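Local structure of 457aa long hypothetical protein (Pyrococcus horikoshii, 2CSU) at residues A[10-15]-A[56-61]; A[38-43]-A[63-68]; A[70-73]-A[79-82]. The protein is of unknown function but has the domain make-up of the succinyl-CoA ligase-like family, beginning with a Rossmann-type CoA-binding domain. One frame throughout, in Å; residues are numbered along the deposited sequence.

Contact 1: residues A[10-15]-A[56-61]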
loop_
_atom_site.group_PDB
_atom_site.type_symbol
_atom_site.label_atom_id
_atom_site.label_comp_id
_atom_site.label_asym_id
_atom_site.label_seq_id
_atom_site.Cartn_x
_atom_site.Cartn_y
_atom_site.Cartn_z
ATOM N N GLY A 10 -31.743 -3.592 21.775
ATOM C CA GLY A 10 -31.308 -3.527 23.152
ATOM C C GLY A 10 -30.044 -4.339 23.322
ATOM O O GLY A 10 -30.036 -5.552 23.081
ATOM N N ILE A 11 -28.967 -3.678 23.738
ATOM C CA ILE A 11 -27.690 -4.352 23.923
ATOM C C ILE A 11 -27.252 -4.416 25.371
ATOM O O ILE A 11 -27.283 -3.421 26.082
ATOM C CB ILE A 11 -26.546 -3.649 23.153
ATOM C CG1 ILE A 11 -26.920 -3.463 21.687
ATOM C CG2 ILE A 11 -25.266 -4.458 23.290
ATOM C CD1 ILE A 11 -25.867 -2.725 20.883
ATOM N N ALA A 12 -26.831 -5.598 25.796
ATOM C CA ALA A 12 -26.332 -5.786 27.146
ATOM C C ALA A 12 -24.839 -6.041 27.025
ATOM O O ALA A 12 -24.410 -6.960 26.310
ATOM C CB ALA A 12 -27.022 -6.988 27.823
ATOM N N VAL A 13 -24.033 -5.209 27.673
ATOM C CA VAL A 13 -22.599 -5.443 27.628
ATOM C C VAL A 13 -22.244 -5.985 28.996
ATOM O O VAL A 13 -22.178 -5.248 29.975
ATOM C CB VAL A 13 -21.805 -4.172 27.333
ATOM C CG1 VAL A 13 -20.323 -4.517 27.231
ATOM C CG2 VAL A 13 -22.284 -3.555 26.018
ATOM N N ILE A 14 -22.049 -7.296 29.063
ATOM C CA ILE A 14 -21.750 -7.940 30.330
ATOM C C ILE A 14 -20.253 -7.933 30.556
ATOM O O ILE A 14 -19.507 -8.636 29.889
ATOM C CB ILE A 14 -22.346 -9.368 30.332
ATOM C CG1 ILE A 14 -23.816 -9.270 29.888
ATOM C CG2 ILE A 14 -22.224 -10.003 31.723
ATOM C CD1 ILE A 14 -24.587 -10.585 29.855
ATOM N N GLY A 15 -19.816 -7.106 31.493
ATOM C CA GLY A 15 -18.402 -6.988 31.760
ATOM C C GLY A 15 -17.974 -5.561 31.464
ATOM O O GLY A 15 -16.789 -5.239 31.478
ATOM N N LYS A 56 -26.424 -5.181 37.932
ATOM C CA LYS A 56 -25.661 -6.293 38.488
ATOM C C LYS A 56 -25.775 -7.537 37.607
ATOM O O LYS A 56 -24.868 -8.353 37.497
ATOM C CB LYS A 56 -26.214 -6.595 39.882
ATOM C CG LYS A 56 -25.856 -5.506 40.894
ATOM C CD LYS A 56 -26.747 -5.552 42.136
ATOM C CE LYS A 56 -26.562 -4.323 43.030
ATOM N NZ LYS A 56 -27.172 -3.157 42.394
ATOM N N SER A 57 -26.961 -7.686 36.992
ATOM C CA SER A 57 -27.179 -8.816 36.101
ATOM C C SER A 57 -28.060 -8.423 34.913
ATOM O O SER A 57 -28.859 -7.496 34.973
ATOM C CB SER A 57 -27.851 -9.933 36.901
ATOM O OG SER A 57 -28.407 -10.890 36.000
ATOM N N VAL A 58 -27.860 -9.135 33.791
ATOM C CA VAL A 58 -28.641 -8.833 32.600
ATOM C C VAL A 58 -30.132 -9.087 32.822
ATOM O O VAL A 58 -30.982 -8.735 32.015
ATOM C CB VAL A 58 -28.131 -9.713 31.459
ATOM C CG1 VAL A 58 -28.307 -11.185 31.821
ATOM C CG2 VAL A 58 -28.907 -9.416 30.190
ATOM N N LYS A 59 -30.435 -9.760 33.946
ATOM C CA LYS A 59 -31.827 -10.074 34.239
ATOM C C LYS A 59 -32.585 -8.854 34.772
ATOM O O LYS A 59 -33.803 -8.764 34.704
ATOM C CB LYS A 59 -31.855 -11.191 35.286
ATOM C CG LYS A 59 -31.575 -12.567 34.680
ATOM C CD LYS A 59 -30.945 -13.527 35.692
ATOM C CE LYS A 59 -31.955 -14.039 36.723
ATOM N NZ LYS A 59 -31.411 -15.213 37.404
ATOM N N ASP A 60 -31.819 -7.907 35.349
ATOM C CA ASP A 60 -32.457 -6.774 36.013
ATOM C C ASP A 60 -32.839 -5.654 35.045
ATOM O O ASP A 60 -33.529 -4.705 35.390
ATOM C CB ASP A 60 -31.498 -6.234 37.075
ATOM C CG ASP A 60 -31.070 -7.367 37.996
ATOM O OD1 ASP A 60 -31.951 -8.089 38.465
ATOM O OD2 ASP A 60 -29.876 -7.508 38.245
ATOM N N ILE A 61 -32.328 -5.758 33.806
ATOM C CA ILE A 61 -32.671 -4.746 32.805
ATOM C C ILE A 61 -34.173 -4.761 32.452
ATOM O O ILE A 61 -34.708 -5.728 31.929
ATOM C CB ILE A 61 -31.836 -5.002 31.546
ATOM C CG1 ILE A 61 -30.345 -4.900 31.861
ATOM C CG2 ILE A 61 -32.155 -3.936 30.479
ATOM C CD1 ILE A 61 -29.474 -5.118 30.620
#

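Contact 2: residues A[38-43]-A[63-68]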
loop_
_atom_site.group_PDB
_atom_site.type_symbol
_atom_site.label_atom_id
_atom_site.label_comp_id
_atom_site.label_asym_id
_atom_site.label_seq_id
_atom_site.Cartn_x
_atom_site.Cartn_y
_atom_site.Cartn_z
ATOM N N LYS A 38 -30.877 0.939 22.592
ATOM C CA LYS A 38 -30.346 1.203 23.924
ATOM C C LYS A 38 -29.238 0.222 24.311
ATOM O O LYS A 38 -29.286 -0.959 24.007
ATOM C CB LYS A 38 -31.502 1.101 24.918
ATOM C CG LYS A 38 -32.510 2.242 24.758
ATOM C CD LYS A 38 -33.942 1.805 25.080
ATOM C CE LYS A 38 -34.992 2.593 24.288
ATOM N NZ LYS A 38 -35.432 3.751 25.064
ATOM N N VAL A 39 -28.218 0.747 24.988
ATOM C CA VAL A 39 -27.079 -0.042 25.437
ATOM C C VAL A 39 -27.004 0.054 26.953
ATOM O O VAL A 39 -26.950 1.154 27.501
ATOM C CB VAL A 39 -25.767 0.504 24.839
ATOM C CG1 VAL A 39 -24.582 -0.364 25.262
ATOM C CG2 VAL A 39 -25.887 0.559 23.323
ATOM N N TYR A 40 -27.009 -1.098 27.622
ATOM C CA TYR A 40 -26.957 -1.153 29.085
ATOM C C TYR A 40 -25.673 -1.800 29.595
ATOM O O TYR A 40 -25.300 -2.875 29.148
ATOM C CB TYR A 40 -28.139 -1.967 29.628
ATOM C CG TYR A 40 -29.491 -1.520 29.142
ATOM C CD1 TYR A 40 -30.256 -0.611 29.878
ATOM C CD2 TYR A 40 -30.004 -1.992 27.933
ATOM C CE1 TYR A 40 -31.502 -0.188 29.419
ATOM C CE2 TYR A 40 -31.246 -1.576 27.465
ATOM C CZ TYR A 40 -31.988 -0.674 28.210
ATOM O OH TYR A 40 -33.214 -0.253 27.736
ATOM N N PRO A 41 -24.983 -1.151 30.541
ATOM C CA PRO A 41 -23.746 -1.733 31.073
ATOM C C PRO A 41 -24.061 -2.684 32.224
ATOM O O PRO A 41 -24.721 -2.297 33.197
ATOM C CB PRO A 41 -22.975 -0.512 31.548
ATOM C CG PRO A 41 -24.091 0.379 32.081
ATOM C CD PRO A 41 -25.173 0.236 31.022
ATOM N N VAL A 42 -23.594 -3.923 32.120
ATOM C CA VAL A 42 -23.831 -4.913 33.166
ATOM C C VAL A 42 -22.536 -5.271 33.850
ATOM O O VAL A 42 -21.656 -5.878 33.250
ATOM C CB VAL A 42 -24.449 -6.214 32.612
ATOM C CG1 VAL A 42 -24.452 -7.288 33.697
ATOM C CG2 VAL A 42 -25.869 -5.957 32.124
ATOM N N ASN A 43 -22.422 -4.900 35.119
ATOM C CA ASN A 43 -21.224 -5.154 35.913
ATOM C C ASN A 43 -21.582 -5.528 37.354
ATOM O O ASN A 43 -22.484 -4.972 37.967
ATOM C CB ASN A 43 -20.343 -3.903 35.893
ATOM C CG ASN A 43 -18.997 -4.231 36.480
ATOM O OD1 ASN A 43 -18.870 -4.593 37.646
ATOM N ND2 ASN A 43 -17.966 -4.139 35.622
ATOM N N ASP A 63 -35.898 -3.070 30.160
ATOM C CA ASP A 63 -36.215 -3.152 28.733
ATOM C C ASP A 63 -35.844 -4.521 28.142
ATOM O O ASP A 63 -35.276 -5.382 28.800
ATOM C CB ASP A 63 -35.430 -2.036 28.040
ATOM C CG ASP A 63 -35.696 -2.032 26.543
ATOM O OD1 ASP A 63 -36.865 -1.949 26.166
ATOM O OD2 ASP A 63 -34.733 -1.996 25.784
ATOM N N GLU A 64 -36.229 -4.734 26.868
ATOM C CA GLU A 64 -35.904 -6.008 26.233
ATOM C C GLU A 64 -34.484 -6.009 25.661
ATOM O O GLU A 64 -34.013 -5.029 25.099
ATOM C CB GLU A 64 -36.920 -6.268 25.121
ATOM C CG GLU A 64 -37.687 -7.577 25.325
ATOM C CD GLU A 64 -38.912 -7.311 26.169
ATOM O OE1 GLU A 64 -39.840 -6.687 25.675
ATOM O OE2 GLU A 64 -38.924 -7.728 27.326
ATOM N N ILE A 65 -33.788 -7.143 25.856
ATOM C CA ILE A 65 -32.457 -7.297 25.288
ATOM C C ILE A 65 -32.452 -8.390 24.210
ATOM O O ILE A 65 -32.906 -9.507 24.417
ATOM C CB ILE A 65 -31.504 -7.685 26.421
ATOM C CG1 ILE A 65 -31.517 -6.623 27.526
ATOM C CG2 ILE A 65 -30.062 -7.810 25.890
ATOM C CD1 ILE A 65 -31.018 -5.257 27.041
ATOM N N ASP A 66 -31.968 -8.020 23.006
ATOM C CA ASP A 66 -31.853 -9.027 21.952
ATOM C C ASP A 66 -30.396 -9.307 21.573
ATOM O O ASP A 66 -30.090 -10.182 20.778
ATOM C CB ASP A 66 -32.670 -8.595 20.723
ATOM C CG ASP A 66 -32.200 -7.242 20.205
ATOM O OD1 ASP A 66 -31.659 -6.476 21.004
ATOM O OD2 ASP A 66 -32.424 -6.952 19.029
ATOM N N LEU A 67 -29.485 -8.507 22.161
ATOM C CA LEU A 67 -28.060 -8.750 21.933
ATOM C C LEU A 67 -27.238 -8.468 23.190
ATOM O O LEU A 67 -27.398 -7.449 23.845
ATOM C CB LEU A 67 -27.585 -7.838 20.803
ATOM C CG LEU A 67 -26.066 -7.866 20.629
ATOM C CD1 LEU A 67 -25.566 -9.245 20.200
ATOM C CD2 LEU A 67 -25.571 -6.889 19.564
ATOM N N ALA A 68 -26.325 -9.389 23.475
ATOM C CA ALA A 68 -25.444 -9.226 24.618
ATOM C C ALA A 68 -24.017 -9.523 24.220
ATOM O O ALA A 68 -23.762 -10.408 23.406
ATOM C CB ALA A 68 -25.866 -10.159 25.757
#

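Contact 3: residues A[70-73]-A[79-82]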
loop_
_atom_site.group_PDB
_atom_site.type_symbol
_atom_site.label_atom_id
_atom_site.label_comp_id
_atom_site.label_asym_id
_atom_site.label_seq_id
_atom_site.Cartn_x
_atom_site.Cartn_y
_atom_site.Cartn_z
ATOM N N ILE A 70 -20.525 -10.685 25.828
ATOM C CA ILE A 70 -19.938 -11.225 27.027
ATOM C C ILE A 70 -18.441 -10.991 26.989
ATOM O O ILE A 70 -17.721 -11.551 26.159
ATOM C CB ILE A 70 -20.282 -12.710 27.176
ATOM C CG1 ILE A 70 -21.809 -12.854 27.287
ATOM C CG2 ILE A 70 -19.583 -13.286 28.394
ATOM C CD1 ILE A 70 -22.323 -14.276 27.557
ATOM N N VAL A 71 -17.988 -10.124 27.890
ATOM C CA VAL A 71 -16.587 -9.761 27.984
ATOM C C VAL A 71 -16.114 -9.826 29.427
ATOM O O VAL A 71 -15.435 -8.944 29.942
ATOM C CB VAL A 71 -16.410 -8.356 27.406
ATOM C CG1 VAL A 71 -17.115 -7.331 28.297
ATOM C CG2 VAL A 71 -14.930 -8.021 27.317
ATOM N N VAL A 72 -16.561 -10.900 30.101
ATOM C CA VAL A 72 -16.072 -11.172 31.443
ATOM C C VAL A 72 -15.049 -12.314 31.424
ATOM O O VAL A 72 -14.840 -12.976 30.418
ATOM C CB VAL A 72 -17.269 -11.548 32.312
ATOM C CG1 VAL A 72 -18.200 -10.347 32.453
ATOM C CG2 VAL A 72 -18.023 -12.700 31.674
ATOM N N PRO A 73 -14.361 -12.483 32.566
ATOM C CA PRO A 73 -13.420 -13.582 32.738
ATOM C C PRO A 73 -14.051 -14.956 32.469
ATOM O O PRO A 73 -15.239 -15.182 32.642
ATOM C CB PRO A 73 -12.874 -13.498 34.162
ATOM C CG PRO A 73 -13.098 -12.066 34.642
ATOM C CD PRO A 73 -14.347 -11.630 33.739
ATOM N N ASP A 79 -22.362 -19.125 33.300
ATOM C CA ASP A 79 -23.486 -18.573 34.037
ATOM C C ASP A 79 -24.034 -17.291 33.405
ATOM O O ASP A 79 -25.228 -17.017 33.488
ATOM C CB ASP A 79 -23.091 -18.304 35.487
ATOM C CG ASP A 79 -24.261 -17.822 36.317
ATOM O OD1 ASP A 79 -25.300 -18.527 36.335
ATOM O OD2 ASP A 79 -24.141 -16.743 36.945
ATOM N N THR A 80 -23.164 -16.494 32.789
ATOM C CA THR A 80 -23.621 -15.274 32.143
ATOM C C THR A 80 -24.441 -15.665 30.921
ATOM O O THR A 80 -25.474 -15.063 30.630
ATOM C CB THR A 80 -22.434 -14.374 31.713
ATOM O OG1 THR A 80 -21.513 -15.131 30.913
ATOM C CG2 THR A 80 -21.709 -13.837 32.937
ATOM N N LEU A 81 -23.989 -16.691 30.210
ATOM C CA LEU A 81 -24.714 -17.154 29.036
ATOM C C LEU A 81 -26.105 -17.631 29.431
ATOM O O LEU A 81 -27.082 -17.311 28.764
ATOM C CB LEU A 81 -23.961 -18.296 28.359
ATOM C CG LEU A 81 -24.628 -18.862 27.105
ATOM C CD1 LEU A 81 -24.569 -17.830 25.989
ATOM C CD2 LEU A 81 -23.906 -20.129 26.666
ATOM N N ILE A 82 -26.193 -18.400 30.516
ATOM C CA ILE A 82 -27.478 -18.906 30.998
ATOM C C ILE A 82 -28.382 -17.734 31.389
ATOM O O ILE A 82 -29.580 -17.736 31.092
ATOM C CB ILE A 82 -27.284 -19.866 32.210
ATOM C CG1 ILE A 82 -26.528 -21.121 31.739
ATOM C CG2 ILE A 82 -28.651 -20.266 32.823
ATOM C CD1 ILE A 82 -26.279 -22.165 32.818
#

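Contact 1: residues A[10-15]-A[56-61]
In the Rossmann-type CoA-binding domain, A12 and I14 of strand 10-14 meet V58 and I61 of the loop that leads toward strand 67-70. All four residues are buried, and the meeting is purely apolar. V58 has the largest share, A12 nearly as much. The CG2 of V58 lies anti to the backbone N and comes down on A12, 3.9 Å from A12 CB. Its CB faces the end of I14, with I14 CD1 at 4.0 Å from V58 CB. The side chains of I14 and V58 cross obliquely. I14 gets there with an extended chain, CG1 anti to the carbonyl carbon (chi1 -50°) and CD1 anti beyond it. I61 adds a second methyl over the same alanine, I61 CD1 standing 4.2 Å from A12 CB. A12 thus lies under two branched side chains, and its small side chain probably lets both come close to the strand.

The loop holds its own shape. S57 to D60 form a type I turn, closed by a bond from D60 N to S57 O of 3.0 Å. V58 is the second residue of this turn and faces the strand.

Helix 74-87 borders the contact: C84 touches I14, and Q83 and K87 touch V58. The K87 amine also bonds to I61 O. Strand 38-42 lies alongside as well: Y40 and V42 touch I61, and V42 touches I14.

Contact 2: residues A[38-43]-A[63-68]
Y40 of strand 38-42 reaches I65 and D63, which lie in the connection running into strand 67-70 of the Rossmann-type parallel sheet. The two strands are not neighbours there: strand 10-14 lies between them, so side chains make the contact.

The apolar part joins Y40 to I65. The CD1 methyl of I65 approaches the ring obliquely and lies 3.5 Å from Y40 CD2. I65 is bent at its second torsion (chi2 -63°), which helps bring the end of the chain nearer than its base. I65 also touches A12 of strand 10-14 and K87 of helix 74-87.

The polar part is slight. Y40 OH and D63 OD2 are 3.0 Å apart, a weak bond and a doubtful one, since the hydroxyl is modelled too close to a neighbouring atom. The ring and carboxylate planes are 41° apart.

The charged part is looser still. K38 crosses D63 at about a right angle and offers its aliphatic CD, 3.9 Å from D63 OD2. The charged ends do not meet, although opposite charge may favour their being near each other: K38 NZ stays 5.8 Å from D63 OD2.

Contact 3: residues A[70-73]-A[79-82]
I70 and T80 bury the most surface in this contact, where strand 67-70 ends and helix 74-87 folds back over it in the Rossmann-type domain. V72 and L81 complete it.

I70 points its branched side chain at the helix and lies at a slant to T80. Two of its methyls reach the threonine hydroxyl: I70 CD1 is 3.6 Å from T80 OG1, and I70 CG2 is 3.7 Å from the same T80 OG1. I70 CD1 also comes to 4.0 Å from L81 N. It lies more loosely beside the L81 side chain, I70 CD1 to L81 CB being 4.4 Å.

T80 turns its other branch to V72. The two side chains run past each other in opposite directions, with V72 CG2 at 4.1 Å from T80 CG2. The threonine torsion (chi1 53°) sets OG1 between its backbone N and carbonyl carbon. From there the hydroxyl bonds chiefly to V77 O within its own helix, with F76 O a second acceptor that must share its one proton.

The polar end of T80 is therefore engaged by the helix backbone. Toward the strand end it meets carbon atoms of I70, so the two segments are joined here by van der Waals contact.

In the fold
All three contacts lie in the CoA-binding domain, about 30 Å from the centre of the chain. Contacts 1 and 2 are closely interlocked: their centres are 5 Å apart and their segments alternate along the sequence. Probable backbone hydrogen bonds of the sheet tie them together, with I11 N 2.8 Å from K38 O and A12 N 2.7 Å from L67 O. Contact 3 follows at the end of strand 67-70, its centre 10 Å from contact 1 and 13 Å from contact 2. It adjoins contact 1 where I14 O lies 2.9 Å from V71 N. Helix 74-87 touches contacts 1 and 2 and supplies one side of contact 3.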